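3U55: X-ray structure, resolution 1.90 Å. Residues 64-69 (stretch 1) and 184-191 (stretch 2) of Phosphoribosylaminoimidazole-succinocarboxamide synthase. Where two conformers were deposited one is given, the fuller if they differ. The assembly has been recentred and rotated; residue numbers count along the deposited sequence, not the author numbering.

Stretch 1, residues 64-69: GIKTHF
Stretch 2, residues 184-191: GDIVLADE

The two stretches, at least 119 residues apart in the chain wherever they touch, are joined by a single backbone bridge between Thr67 and Leu188, extended at one end by a histidine packed over the backbone of Ala189 and at the other by a long salt bridge. Their end-to-end directions, Ile65 to His68 against Asp185 to Asp190, differ by 64°, and together they bury 415 Å².

Stretch 2 contributes a short strand through Ile186, Val187 and Leu188 (phi/psi -90/124, -122/132 and -70/129), preceded by Asp185 (-81/148) and followed by Ala189 (-123/-153). Gly184 (83/7) is called for because a CB there would jam against the carbonyl O of the residue before, while the positive phi of Gly64 (82/15) favours glycine. Stretch 1 is extended but irregular from Ile65 to Thr67 (-88/125, -75/122, -125/165), then turns at His68 (-79/-1). Thr67 pairs with Leu188, CA to CA 4.4 Å, and His68 with Ala189, CA to CA 5.2 Å. Leu188 N donates to Lys66 O at 2.9 Å and 165°, nearly straight, while Leu188 O accepts from His68 N at 2.7 Å and 137°. Between these bonds Thr67 CA lies 3.3 Å from Leu188 O in a CA-H...O contact. A water also donates to Lys66 O (2.8 Å from its oxygen) and to Ile186 O (2.9 Å), linking the two carbonyls beside the bridge.

His68 (chi1 72°, p; chi2 162°) starts sideways, but its ring end comes nearer to stretch 2. Ala189 CA sits 3.5 Å from the centroid of the His68 ring, only 3° off the normal, a CH-pi contact over the face. The small side chain of Ala189 approaches the same ring, with CB 3.7 Å from His68 ND1. At the ring edge, His68 NE2 makes a weak hydrogen bond to Asp190 O (2.8 Å, 128°). Asp190 has phi/psi 50/-135, and its CA-to-CB bond points away from stretch 1.

Buried aliphatic groups pack around the bridge. Val187 (chi1 t) places CG1 3.3 Å from Thr67 C and 3.5 Å from His68 N, covering the backbone of stretch 1. Leu188 (t, p) reaches Ile65 (m, m), with CD2 4.4 Å from Ile65 CG2, a loose apolar contact. Thr67 (chi1 79°, p) points away overall; its OG1 accepts from Phe69 N at 3.2 Å and 156°, bracing the turn within stretch 1.

At the exposed end, the CA-to-CB bonds of Lys66 and Asp185 point toward the other stretch. Lys66 (m, t, t, p) carries NZ to 3.9 Å from Asp185 OD1; Asp185 has chi1 m. The long aliphatic chain of Lys66 suits this position, spanning the gap while placing CE 3.6 Å from that same Asp185 OD1.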

# COMPACT_ATOMS: atom_id res chain seq x y z
N GLY A 64 2.79 -24.20 17.13
CA GLY A 64 2.43 -24.71 15.81
C GLY A 64 2.78 -23.84 14.61
O GLY A 64 2.27 -24.07 13.50
N ILE A 65 3.65 -22.85 14.81
CA ILE A 65 4.16 -22.02 13.71
C ILE A 65 5.39 -22.68 13.11
O ILE A 65 6.35 -22.97 13.82
CB ILE A 65 4.53 -20.58 14.18
CG1 ILE A 65 3.34 -19.88 14.86
CG2 ILE A 65 5.07 -19.73 13.01
CD1 ILE A 65 2.13 -19.69 13.96
N LYS A 66 5.37 -22.91 11.79
CA LYS A 66 6.54 -23.41 11.09
C LYS A 66 7.58 -22.31 10.91
O LYS A 66 7.28 -21.28 10.31
CB LYS A 66 6.16 -23.97 9.71
CG LYS A 66 5.50 -25.33 9.75
CD LYS A 66 5.47 -25.95 8.35
CE LYS A 66 4.44 -27.06 8.27
NZ LYS A 66 3.07 -26.49 8.23
N THR A 67 8.78 -22.54 11.43
CA THR A 67 9.88 -21.58 11.29
C THR A 67 11.09 -22.25 10.67
O THR A 67 11.18 -23.48 10.64
CB THR A 67 10.31 -20.94 12.63
OG1 THR A 67 11.15 -21.84 13.35
CG2 THR A 67 9.11 -20.53 13.49
N HIS A 68 12.03 -21.44 10.20
CA HIS A 68 13.24 -21.98 9.58
C HIS A 68 14.29 -22.46 10.61
O HIS A 68 15.34 -22.96 10.23
CB HIS A 68 13.83 -21.01 8.54
CG HIS A 68 14.48 -19.78 9.11
ND1 HIS A 68 15.36 -19.01 8.38
CD2 HIS A 68 14.37 -19.18 10.32
CE1 HIS A 68 15.77 -17.99 9.11
NE2 HIS A 68 15.19 -18.07 10.30
N PHE A 69 13.99 -22.31 11.90
CA PHE A 69 14.94 -22.67 12.94
C PHE A 69 15.19 -24.18 13.03
O PHE A 69 14.25 -24.95 13.19
CB PHE A 69 14.50 -22.13 14.31
CG PHE A 69 15.42 -22.53 15.45
CD1 PHE A 69 16.72 -22.04 15.52
CD2 PHE A 69 14.98 -23.42 16.43
CE1 PHE A 69 17.58 -22.41 16.56
CE2 PHE A 69 15.83 -23.80 17.47
CZ PHE A 69 17.13 -23.30 17.54
N GLY A 184 6.07 -27.10 -0.22
CA GLY A 184 5.19 -25.99 -0.59
C GLY A 184 4.57 -25.26 0.59
O GLY A 184 3.71 -24.39 0.40
N ASP A 185 5.00 -25.60 1.81
CA ASP A 185 4.49 -24.95 3.02
C ASP A 185 5.19 -23.61 3.25
O ASP A 185 6.37 -23.45 2.95
CB ASP A 185 4.68 -25.83 4.26
CG ASP A 185 3.81 -27.08 4.24
OD1 ASP A 185 4.23 -28.09 4.84
OD2 ASP A 185 2.72 -27.05 3.66
N ILE A 186 4.45 -22.66 3.83
CA ILE A 186 4.98 -21.33 4.09
C ILE A 186 5.62 -21.30 5.48
O ILE A 186 4.98 -21.61 6.49
CB ILE A 186 3.88 -20.26 3.91
CG1 ILE A 186 3.38 -20.28 2.46
CG2 ILE A 186 4.41 -18.86 4.30
CD1 ILE A 186 2.14 -19.45 2.20
N VAL A 187 6.88 -20.91 5.50
CA VAL A 187 7.74 -21.02 6.68
C VAL A 187 8.29 -19.65 7.08
O VAL A 187 8.80 -18.90 6.24
CB VAL A 187 8.91 -22.00 6.39
CG1 VAL A 187 9.85 -22.11 7.58
CG2 VAL A 187 8.37 -23.38 6.00
N LEU A 188 8.18 -19.33 8.37
CA LEU A 188 8.72 -18.09 8.93
C LEU A 188 10.25 -18.13 8.93
O LEU A 188 10.85 -19.10 9.42
CB LEU A 188 8.19 -17.89 10.35
CG LEU A 188 8.62 -16.59 11.03
CD1 LEU A 188 8.15 -15.41 10.20
CD2 LEU A 188 8.06 -16.51 12.45
N ALA A 189 10.87 -17.09 8.39
CA ALA A 189 12.32 -17.04 8.23
C ALA A 189 12.95 -15.83 8.93
O ALA A 189 12.40 -15.34 9.92
CB ALA A 189 12.69 -17.08 6.75
N ASP A 190 14.10 -15.37 8.42
CA ASP A 190 14.81 -14.21 8.97
C ASP A 190 15.01 -14.32 10.50
O ASP A 190 15.39 -15.39 11.00
CB ASP A 190 14.14 -12.88 8.55
CG ASP A 190 15.06 -11.67 8.71
OD1 ASP A 190 14.70 -10.73 9.44
OD2 ASP A 190 16.15 -11.67 8.11
N GLU A 191 14.75 -13.23 11.22
CA GLU A 191 15.02 -13.15 12.66
C GLU A 191 13.83 -12.56 13.41
O GLU A 191 12.94 -11.96 12.79
CB GLU A 191 16.27 -12.30 12.92
CG GLU A 191 16.06 -10.80 12.66
CD GLU A 191 17.29 -9.94 12.96
OE1 GLU A 191 17.62 -9.74 14.15
OE2 GLU A 191 17.91 -9.46 12.00
O HOH W 1 4.88 -20.46 9.11